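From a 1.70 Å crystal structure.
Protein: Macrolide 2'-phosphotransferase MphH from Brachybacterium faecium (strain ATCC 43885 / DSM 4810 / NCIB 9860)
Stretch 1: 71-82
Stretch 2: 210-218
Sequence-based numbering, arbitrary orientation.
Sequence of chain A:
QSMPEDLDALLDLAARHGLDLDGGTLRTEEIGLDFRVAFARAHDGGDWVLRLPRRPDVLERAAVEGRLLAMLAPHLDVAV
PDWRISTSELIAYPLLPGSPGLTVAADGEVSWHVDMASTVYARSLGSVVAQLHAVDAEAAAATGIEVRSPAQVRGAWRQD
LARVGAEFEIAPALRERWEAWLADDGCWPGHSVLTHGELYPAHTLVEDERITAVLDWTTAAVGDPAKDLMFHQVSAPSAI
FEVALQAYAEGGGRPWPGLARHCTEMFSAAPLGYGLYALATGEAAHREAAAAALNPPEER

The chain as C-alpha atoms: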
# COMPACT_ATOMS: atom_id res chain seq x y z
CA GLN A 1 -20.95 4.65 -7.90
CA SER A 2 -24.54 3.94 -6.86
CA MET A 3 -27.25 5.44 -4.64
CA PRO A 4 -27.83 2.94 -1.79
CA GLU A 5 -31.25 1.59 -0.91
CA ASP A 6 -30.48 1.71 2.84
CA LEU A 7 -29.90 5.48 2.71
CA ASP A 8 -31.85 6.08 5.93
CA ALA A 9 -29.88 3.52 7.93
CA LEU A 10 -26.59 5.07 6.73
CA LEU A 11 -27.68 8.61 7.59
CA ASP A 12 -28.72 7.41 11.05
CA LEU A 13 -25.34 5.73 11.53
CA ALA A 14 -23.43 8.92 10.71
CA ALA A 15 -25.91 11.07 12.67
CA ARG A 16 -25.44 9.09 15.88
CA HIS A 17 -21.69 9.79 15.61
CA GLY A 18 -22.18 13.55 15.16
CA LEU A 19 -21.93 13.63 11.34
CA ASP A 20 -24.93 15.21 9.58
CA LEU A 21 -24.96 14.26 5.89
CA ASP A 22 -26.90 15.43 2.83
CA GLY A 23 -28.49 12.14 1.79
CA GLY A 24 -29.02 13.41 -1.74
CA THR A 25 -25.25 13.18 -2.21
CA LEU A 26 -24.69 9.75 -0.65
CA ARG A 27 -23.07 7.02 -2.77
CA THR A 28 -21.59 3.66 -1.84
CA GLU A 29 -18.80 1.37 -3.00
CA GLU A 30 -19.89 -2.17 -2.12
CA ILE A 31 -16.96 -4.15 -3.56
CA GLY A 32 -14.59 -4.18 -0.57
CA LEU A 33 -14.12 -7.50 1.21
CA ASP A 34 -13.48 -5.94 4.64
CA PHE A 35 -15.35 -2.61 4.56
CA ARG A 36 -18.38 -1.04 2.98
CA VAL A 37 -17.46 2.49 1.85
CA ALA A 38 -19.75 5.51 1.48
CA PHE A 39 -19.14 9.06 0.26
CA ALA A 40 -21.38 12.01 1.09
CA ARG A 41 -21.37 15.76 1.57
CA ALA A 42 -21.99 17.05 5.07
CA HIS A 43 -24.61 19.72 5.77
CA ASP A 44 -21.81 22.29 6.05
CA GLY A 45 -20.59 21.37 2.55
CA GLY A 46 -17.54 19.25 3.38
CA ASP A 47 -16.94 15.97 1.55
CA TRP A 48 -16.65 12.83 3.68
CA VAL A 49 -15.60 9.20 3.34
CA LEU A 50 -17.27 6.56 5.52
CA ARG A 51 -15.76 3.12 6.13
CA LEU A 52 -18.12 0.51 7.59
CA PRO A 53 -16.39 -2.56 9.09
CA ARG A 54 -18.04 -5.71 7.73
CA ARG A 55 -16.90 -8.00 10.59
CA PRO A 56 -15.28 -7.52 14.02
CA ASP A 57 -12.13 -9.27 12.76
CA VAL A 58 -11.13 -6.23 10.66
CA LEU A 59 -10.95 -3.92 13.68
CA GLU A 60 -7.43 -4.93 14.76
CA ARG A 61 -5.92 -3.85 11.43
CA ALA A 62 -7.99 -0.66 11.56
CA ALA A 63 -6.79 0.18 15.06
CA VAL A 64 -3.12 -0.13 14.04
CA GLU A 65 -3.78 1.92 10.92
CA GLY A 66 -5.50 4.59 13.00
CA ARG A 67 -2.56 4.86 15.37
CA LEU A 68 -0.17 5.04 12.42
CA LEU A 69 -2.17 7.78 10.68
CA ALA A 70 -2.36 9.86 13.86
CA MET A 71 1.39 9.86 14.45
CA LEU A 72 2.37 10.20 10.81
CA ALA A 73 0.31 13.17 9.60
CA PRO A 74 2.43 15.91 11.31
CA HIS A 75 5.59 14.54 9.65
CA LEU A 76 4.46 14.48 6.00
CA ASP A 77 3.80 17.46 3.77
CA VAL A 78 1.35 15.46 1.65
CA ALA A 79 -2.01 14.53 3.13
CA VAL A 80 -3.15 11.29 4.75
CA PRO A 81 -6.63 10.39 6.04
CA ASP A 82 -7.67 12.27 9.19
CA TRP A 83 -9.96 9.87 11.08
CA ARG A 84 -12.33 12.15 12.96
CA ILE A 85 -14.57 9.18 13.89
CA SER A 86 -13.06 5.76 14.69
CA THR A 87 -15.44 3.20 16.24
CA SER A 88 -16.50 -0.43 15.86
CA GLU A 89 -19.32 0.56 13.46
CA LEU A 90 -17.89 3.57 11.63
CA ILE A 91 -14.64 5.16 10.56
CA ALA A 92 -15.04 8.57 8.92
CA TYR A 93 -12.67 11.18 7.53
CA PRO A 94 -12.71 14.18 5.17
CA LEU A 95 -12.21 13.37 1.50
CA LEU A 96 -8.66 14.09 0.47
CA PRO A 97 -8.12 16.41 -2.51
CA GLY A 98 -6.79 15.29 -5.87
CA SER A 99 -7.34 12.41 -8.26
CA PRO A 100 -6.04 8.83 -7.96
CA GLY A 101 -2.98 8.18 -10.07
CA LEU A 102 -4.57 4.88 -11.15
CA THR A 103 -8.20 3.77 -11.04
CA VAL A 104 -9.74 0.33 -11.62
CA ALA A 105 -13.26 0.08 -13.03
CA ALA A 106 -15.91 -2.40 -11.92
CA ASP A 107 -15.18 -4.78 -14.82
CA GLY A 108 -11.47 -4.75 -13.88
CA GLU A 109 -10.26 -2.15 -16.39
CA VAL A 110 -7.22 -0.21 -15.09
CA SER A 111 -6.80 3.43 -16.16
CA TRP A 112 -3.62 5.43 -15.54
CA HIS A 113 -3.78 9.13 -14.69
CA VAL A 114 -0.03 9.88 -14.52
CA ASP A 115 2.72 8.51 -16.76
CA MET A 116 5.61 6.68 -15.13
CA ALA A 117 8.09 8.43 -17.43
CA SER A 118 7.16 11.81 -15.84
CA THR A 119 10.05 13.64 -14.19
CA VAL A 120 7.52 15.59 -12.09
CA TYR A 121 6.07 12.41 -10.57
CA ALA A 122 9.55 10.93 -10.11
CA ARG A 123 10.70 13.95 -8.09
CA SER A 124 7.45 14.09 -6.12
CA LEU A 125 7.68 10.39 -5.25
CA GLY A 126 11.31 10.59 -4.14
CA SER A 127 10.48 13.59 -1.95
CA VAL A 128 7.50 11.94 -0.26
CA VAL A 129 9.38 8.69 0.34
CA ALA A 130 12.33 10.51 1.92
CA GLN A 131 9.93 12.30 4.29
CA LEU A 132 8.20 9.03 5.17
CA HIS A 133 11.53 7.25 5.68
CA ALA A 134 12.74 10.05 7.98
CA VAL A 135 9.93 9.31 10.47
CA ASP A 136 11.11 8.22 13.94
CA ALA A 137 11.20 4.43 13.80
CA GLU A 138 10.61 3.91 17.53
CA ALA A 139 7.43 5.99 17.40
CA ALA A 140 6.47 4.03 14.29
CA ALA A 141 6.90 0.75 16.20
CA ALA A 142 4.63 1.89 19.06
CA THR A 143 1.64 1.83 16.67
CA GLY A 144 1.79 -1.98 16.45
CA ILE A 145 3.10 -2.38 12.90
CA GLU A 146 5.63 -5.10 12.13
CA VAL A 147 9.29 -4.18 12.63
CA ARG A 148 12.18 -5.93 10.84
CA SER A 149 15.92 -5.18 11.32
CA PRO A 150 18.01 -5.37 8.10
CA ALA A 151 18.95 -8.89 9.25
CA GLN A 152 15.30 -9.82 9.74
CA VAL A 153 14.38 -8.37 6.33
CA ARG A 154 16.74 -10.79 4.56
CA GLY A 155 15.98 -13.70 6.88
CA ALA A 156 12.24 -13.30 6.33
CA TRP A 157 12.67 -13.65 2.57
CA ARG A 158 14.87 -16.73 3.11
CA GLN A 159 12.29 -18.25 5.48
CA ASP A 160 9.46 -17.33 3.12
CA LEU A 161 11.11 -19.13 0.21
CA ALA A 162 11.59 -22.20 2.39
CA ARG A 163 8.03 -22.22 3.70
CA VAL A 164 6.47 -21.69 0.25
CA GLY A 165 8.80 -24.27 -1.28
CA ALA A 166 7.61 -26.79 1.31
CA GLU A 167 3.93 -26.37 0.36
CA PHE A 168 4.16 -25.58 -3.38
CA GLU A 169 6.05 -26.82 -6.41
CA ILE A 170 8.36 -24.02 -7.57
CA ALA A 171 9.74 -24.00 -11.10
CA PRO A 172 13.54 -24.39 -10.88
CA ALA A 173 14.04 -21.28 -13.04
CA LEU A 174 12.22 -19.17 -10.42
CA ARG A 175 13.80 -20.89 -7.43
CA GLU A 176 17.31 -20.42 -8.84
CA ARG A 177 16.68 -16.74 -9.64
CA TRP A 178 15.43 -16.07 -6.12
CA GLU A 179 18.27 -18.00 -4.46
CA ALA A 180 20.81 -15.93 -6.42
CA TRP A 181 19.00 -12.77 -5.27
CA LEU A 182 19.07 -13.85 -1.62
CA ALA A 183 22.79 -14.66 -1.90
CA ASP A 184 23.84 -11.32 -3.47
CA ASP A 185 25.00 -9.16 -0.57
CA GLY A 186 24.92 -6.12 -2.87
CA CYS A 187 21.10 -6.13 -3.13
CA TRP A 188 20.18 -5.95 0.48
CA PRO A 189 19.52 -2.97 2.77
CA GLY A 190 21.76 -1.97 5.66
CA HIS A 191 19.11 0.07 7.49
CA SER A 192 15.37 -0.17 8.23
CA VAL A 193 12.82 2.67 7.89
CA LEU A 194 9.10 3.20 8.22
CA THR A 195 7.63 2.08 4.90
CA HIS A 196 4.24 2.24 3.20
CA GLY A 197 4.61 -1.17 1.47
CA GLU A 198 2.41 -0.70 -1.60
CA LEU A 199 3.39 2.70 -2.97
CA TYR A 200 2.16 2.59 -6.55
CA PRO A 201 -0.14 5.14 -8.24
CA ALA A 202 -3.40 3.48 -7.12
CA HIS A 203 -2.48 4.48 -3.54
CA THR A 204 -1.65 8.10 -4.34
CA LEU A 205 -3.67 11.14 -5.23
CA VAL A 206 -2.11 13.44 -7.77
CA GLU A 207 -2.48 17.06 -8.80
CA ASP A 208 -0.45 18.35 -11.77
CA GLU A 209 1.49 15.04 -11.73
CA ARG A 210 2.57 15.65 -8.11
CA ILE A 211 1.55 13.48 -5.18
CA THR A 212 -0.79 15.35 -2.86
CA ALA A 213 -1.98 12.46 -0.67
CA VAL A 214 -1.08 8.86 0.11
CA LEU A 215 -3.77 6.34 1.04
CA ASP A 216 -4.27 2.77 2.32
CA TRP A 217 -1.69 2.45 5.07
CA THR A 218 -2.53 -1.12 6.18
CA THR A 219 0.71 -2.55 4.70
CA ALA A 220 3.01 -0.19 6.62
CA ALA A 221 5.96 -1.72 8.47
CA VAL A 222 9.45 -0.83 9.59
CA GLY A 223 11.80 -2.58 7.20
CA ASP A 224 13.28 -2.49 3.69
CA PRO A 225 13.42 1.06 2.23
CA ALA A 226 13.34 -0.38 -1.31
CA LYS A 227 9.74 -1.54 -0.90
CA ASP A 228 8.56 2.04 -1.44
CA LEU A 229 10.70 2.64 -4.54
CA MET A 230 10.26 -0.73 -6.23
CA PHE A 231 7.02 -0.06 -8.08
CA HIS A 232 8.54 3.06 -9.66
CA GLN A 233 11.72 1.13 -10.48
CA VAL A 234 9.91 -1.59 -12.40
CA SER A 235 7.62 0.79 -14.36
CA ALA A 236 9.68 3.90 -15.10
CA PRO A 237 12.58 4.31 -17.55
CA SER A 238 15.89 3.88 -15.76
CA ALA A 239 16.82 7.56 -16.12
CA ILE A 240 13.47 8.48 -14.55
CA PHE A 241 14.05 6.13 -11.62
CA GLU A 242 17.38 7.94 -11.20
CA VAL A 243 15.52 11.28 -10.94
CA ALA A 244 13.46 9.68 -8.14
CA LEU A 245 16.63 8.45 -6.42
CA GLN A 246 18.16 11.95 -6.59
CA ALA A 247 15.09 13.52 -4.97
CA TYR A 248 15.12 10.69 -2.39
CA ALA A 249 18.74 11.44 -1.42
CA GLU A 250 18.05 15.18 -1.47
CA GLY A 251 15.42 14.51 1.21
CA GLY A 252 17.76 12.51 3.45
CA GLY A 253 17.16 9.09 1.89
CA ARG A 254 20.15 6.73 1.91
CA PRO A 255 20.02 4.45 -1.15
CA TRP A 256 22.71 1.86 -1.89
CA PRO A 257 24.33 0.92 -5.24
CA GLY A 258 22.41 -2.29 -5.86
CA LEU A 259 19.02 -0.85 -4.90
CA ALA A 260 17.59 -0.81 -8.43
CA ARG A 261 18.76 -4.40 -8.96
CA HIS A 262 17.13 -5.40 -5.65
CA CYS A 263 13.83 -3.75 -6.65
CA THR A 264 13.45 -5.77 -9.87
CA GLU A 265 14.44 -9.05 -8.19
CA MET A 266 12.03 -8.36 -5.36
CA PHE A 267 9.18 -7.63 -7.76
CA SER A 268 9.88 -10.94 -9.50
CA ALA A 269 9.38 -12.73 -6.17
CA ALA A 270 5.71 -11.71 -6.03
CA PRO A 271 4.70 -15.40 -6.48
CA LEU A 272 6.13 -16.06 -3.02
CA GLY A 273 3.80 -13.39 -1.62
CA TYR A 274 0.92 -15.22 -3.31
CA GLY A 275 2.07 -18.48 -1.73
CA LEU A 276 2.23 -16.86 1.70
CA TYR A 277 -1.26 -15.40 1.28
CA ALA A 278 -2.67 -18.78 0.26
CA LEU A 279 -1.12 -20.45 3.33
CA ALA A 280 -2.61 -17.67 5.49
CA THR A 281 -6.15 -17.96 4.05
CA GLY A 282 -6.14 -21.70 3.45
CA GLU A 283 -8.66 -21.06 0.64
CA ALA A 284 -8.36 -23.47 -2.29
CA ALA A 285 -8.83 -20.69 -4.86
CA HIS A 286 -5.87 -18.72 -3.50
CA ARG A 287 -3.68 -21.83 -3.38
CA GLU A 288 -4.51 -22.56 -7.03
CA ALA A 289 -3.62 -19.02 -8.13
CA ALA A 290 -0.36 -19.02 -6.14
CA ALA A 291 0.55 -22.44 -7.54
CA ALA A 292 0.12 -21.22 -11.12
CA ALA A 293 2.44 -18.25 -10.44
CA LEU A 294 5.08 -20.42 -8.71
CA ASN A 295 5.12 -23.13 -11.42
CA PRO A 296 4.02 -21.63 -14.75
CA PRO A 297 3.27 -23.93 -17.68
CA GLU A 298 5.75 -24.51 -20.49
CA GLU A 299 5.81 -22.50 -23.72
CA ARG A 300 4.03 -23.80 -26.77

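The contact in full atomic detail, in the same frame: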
# COMPACT_ATOMS: atom_id res chain seq x y z
N MET A 71 0.02 9.44 14.22
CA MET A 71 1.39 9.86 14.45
C MET A 71 2.12 10.33 13.21
O MET A 71 3.08 11.08 13.32
CB MET A 71 2.21 8.72 15.06
CG MET A 71 2.53 7.58 14.11
SD MET A 71 4.17 7.63 13.33
CE MET A 71 4.90 9.04 14.14
N LEU A 72 1.64 9.94 12.05
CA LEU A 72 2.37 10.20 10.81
C LEU A 72 2.02 11.55 10.19
O LEU A 72 2.91 12.23 9.67
CB LEU A 72 2.10 9.07 9.81
CG LEU A 72 2.69 9.11 8.41
CD1 LEU A 72 4.21 9.21 8.46
CD2 LEU A 72 2.23 7.86 7.67
N ALA A 73 0.76 11.96 10.28
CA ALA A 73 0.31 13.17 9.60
C ALA A 73 1.16 14.41 9.88
O ALA A 73 1.44 15.15 8.91
CB ALA A 73 -1.16 13.43 9.97
N PRO A 74 1.59 14.71 11.11
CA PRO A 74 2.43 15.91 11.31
C PRO A 74 3.76 15.87 10.59
O PRO A 74 4.38 16.93 10.41
CB PRO A 74 2.63 15.95 12.83
CG PRO A 74 1.52 15.16 13.39
CD PRO A 74 1.25 14.08 12.39
N HIS A 75 4.24 14.69 10.19
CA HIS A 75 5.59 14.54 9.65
C HIS A 75 5.65 14.47 8.13
O HIS A 75 6.74 14.39 7.57
CB HIS A 75 6.25 13.30 10.25
CG HIS A 75 6.37 13.35 11.74
ND1 HIS A 75 5.71 12.48 12.57
CD2 HIS A 75 7.06 14.20 12.54
CE1 HIS A 75 5.99 12.77 13.83
NE2 HIS A 75 6.80 13.81 13.84
N LEU A 76 4.51 14.51 7.45
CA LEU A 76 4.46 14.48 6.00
C LEU A 76 3.82 15.75 5.46
O LEU A 76 2.80 16.20 5.98
CB LEU A 76 3.67 13.27 5.48
CG LEU A 76 4.11 11.84 5.75
CD1 LEU A 76 3.30 10.90 4.87
CD2 LEU A 76 5.61 11.66 5.51
N ASP A 77 4.40 16.30 4.40
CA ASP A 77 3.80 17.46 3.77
C ASP A 77 2.55 17.07 2.98
O ASP A 77 1.57 17.82 2.96
CB ASP A 77 4.81 18.17 2.88
CG ASP A 77 5.93 18.79 3.68
OD1 ASP A 77 5.82 18.81 4.92
OD2 ASP A 77 6.92 19.24 3.06
N VAL A 78 2.55 15.90 2.34
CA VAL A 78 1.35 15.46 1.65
C VAL A 78 0.34 14.95 2.68
O VAL A 78 0.67 14.69 3.84
CB VAL A 78 1.65 14.38 0.59
CG1 VAL A 78 2.62 14.92 -0.45
CG2 VAL A 78 2.19 13.12 1.23
N ALA A 79 -0.91 14.84 2.24
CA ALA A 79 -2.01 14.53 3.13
C ALA A 79 -2.19 13.03 3.31
O ALA A 79 -1.90 12.23 2.42
CB ALA A 79 -3.31 15.13 2.58
N VAL A 80 -2.68 12.65 4.49
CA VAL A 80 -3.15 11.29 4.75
C VAL A 80 -4.52 11.40 5.40
O VAL A 80 -4.89 12.47 5.92
CB VAL A 80 -2.18 10.49 5.65
CG1 VAL A 80 -0.80 10.33 4.99
CG2 VAL A 80 -2.07 11.14 7.04
N PRO A 81 -5.30 10.32 5.41
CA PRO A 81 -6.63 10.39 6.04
C PRO A 81 -6.58 10.85 7.49
O PRO A 81 -5.69 10.47 8.25
CB PRO A 81 -7.14 8.96 5.92
CG PRO A 81 -6.52 8.47 4.64
CD PRO A 81 -5.14 9.10 4.61
N ASP A 82 -7.55 11.69 7.85
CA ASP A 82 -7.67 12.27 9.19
C ASP A 82 -8.95 11.70 9.81
O ASP A 82 -10.03 12.25 9.64
CB ASP A 82 -7.71 13.80 9.10
CG ASP A 82 -8.01 14.47 10.43
OD1 ASP A 82 -7.67 13.90 11.49
OD2 ASP A 82 -8.56 15.59 10.41
N ARG A 210 1.92 15.70 -9.41
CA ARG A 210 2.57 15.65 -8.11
C ARG A 210 1.67 14.92 -7.13
O ARG A 210 0.45 15.04 -7.19
CB ARG A 210 2.90 17.05 -7.58
CG ARG A 210 3.92 17.79 -8.43
CD ARG A 210 4.36 19.10 -7.81
NE ARG A 210 5.28 19.79 -8.71
CZ ARG A 210 4.89 20.59 -9.70
NH1 ARG A 210 3.60 20.81 -9.90
NH2 ARG A 210 5.79 21.17 -10.48
N ILE A 211 2.29 14.17 -6.22
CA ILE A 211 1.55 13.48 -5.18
C ILE A 211 1.07 14.51 -4.16
O ILE A 211 1.86 15.31 -3.65
CB ILE A 211 2.42 12.41 -4.51
CG1 ILE A 211 2.81 11.33 -5.51
CG2 ILE A 211 1.70 11.80 -3.31
CD1 ILE A 211 3.84 10.35 -4.94
N THR A 212 -0.23 14.49 -3.88
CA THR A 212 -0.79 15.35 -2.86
C THR A 212 -1.39 14.59 -1.69
O THR A 212 -1.72 15.22 -0.68
CB THR A 212 -1.87 16.26 -3.45
OG1 THR A 212 -2.91 15.46 -4.05
CG2 THR A 212 -1.27 17.18 -4.52
N ALA A 213 -1.53 13.27 -1.79
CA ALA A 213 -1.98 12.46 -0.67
C ALA A 213 -1.58 11.02 -0.92
O ALA A 213 -1.47 10.59 -2.07
CB ALA A 213 -3.50 12.56 -0.49
N VAL A 214 -1.39 10.28 0.17
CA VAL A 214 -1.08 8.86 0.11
C VAL A 214 -2.09 8.12 0.98
O VAL A 214 -2.35 8.52 2.12
CB VAL A 214 0.37 8.57 0.53
CG1 VAL A 214 0.66 7.07 0.52
CG2 VAL A 214 1.33 9.29 -0.42
N LEU A 215 -2.66 7.06 0.43
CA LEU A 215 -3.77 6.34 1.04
C LEU A 215 -3.38 4.90 1.35
O LEU A 215 -2.31 4.42 0.96
CB LEU A 215 -5.00 6.34 0.12
CG LEU A 215 -5.25 7.60 -0.71
CD1 LEU A 215 -6.19 7.27 -1.86
CD2 LEU A 215 -5.83 8.70 0.16
N ASP A 216 -4.29 4.22 2.05
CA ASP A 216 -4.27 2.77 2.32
C ASP A 216 -2.94 2.35 2.96
O ASP A 216 -2.10 1.71 2.35
CB ASP A 216 -4.55 1.98 1.04
CG ASP A 216 -5.77 2.53 0.28
OD1 ASP A 216 -6.85 2.71 0.86
OD2 ASP A 216 -5.62 2.77 -0.93
N TRP A 217 -2.89 2.65 4.26
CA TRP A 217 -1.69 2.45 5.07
C TRP A 217 -1.69 1.12 5.84
O TRP A 217 -0.95 0.99 6.82
CB TRP A 217 -1.54 3.63 6.04
CG TRP A 217 -1.12 4.89 5.34
CD1 TRP A 217 -1.94 5.84 4.81
CD2 TRP A 217 0.22 5.30 5.06
NE1 TRP A 217 -1.18 6.83 4.22
CE2 TRP A 217 0.14 6.52 4.36
CE3 TRP A 217 1.47 4.77 5.35
CZ2 TRP A 217 1.27 7.22 3.94
CZ3 TRP A 217 2.60 5.45 4.92
CH2 TRP A 217 2.49 6.66 4.22
N THR A 218 -2.50 0.14 5.42
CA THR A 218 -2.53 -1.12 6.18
C THR A 218 -1.27 -1.97 5.98
O THR A 218 -1.01 -2.85 6.81
CB THR A 218 -3.77 -1.94 5.84
OG1 THR A 218 -3.87 -2.14 4.42
CG2 THR A 218 -5.03 -1.24 6.34

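Trp217 and Val78 cover the most surface in this contact, which buries 410 Å² in all, and a short piece of backbone pairing at Ala79 lies beside Val78.

At Ala79 the loop of the first stretch meets the strand 210-214 in a single beta bridge with Ala213. Ala79 N donates to Thr212 O at 3.1 Å in a nearly straight hydrogen bond, and Val214 N donates to Ala79 O at 3.0 Å. Ala79 O also receives a CA-H...O contact from Ala213 CA, again at 3.1 Å. The alpha carbons of Ala79 and Ala213 lie 4.3 Å apart, and their methyls point sideways, with CB to CB at 4.0 Å; small side chains fit so close an approach.

Val78 points toward the strand. Its branched side chain spreads along it: CG1 lies 3.3 Å from Ile211 O and 4.3 Å from Ile211 CG2, while CG2 lies 4.3 Å from Val214 CG2. Branching at the beta carbon lets one short residue touch apolar neighbours at two positions of the strand. Thr212, between them, turns its side chain away, and its OG1 is hydrogen-bonded elsewhere in the structure, so its part here is played by its carbonyl.

The CA-to-CB bond of Trp217 points toward the first stretch, and its buried indole is in contact with Leu72, Leu76 and Val80. Leu72 CD2 sits over one face, 3.7 Å from the centroid of the six-membered ring and 13° off its normal, a CH-pi contact that suits a methyl against a flat aromatic surface. Leu76 CD1 approaches Trp217 CZ2 obliquely at 4.3 Å, and Val80 CG1 comes to 3.9 Å from the same CZ2. The polar edge of the ring is satisfied within its own stretch, since Trp217 NE1 donates to Val214 O at 2.9 Å. This bond settles the indole nitrogen among apolar neighbours.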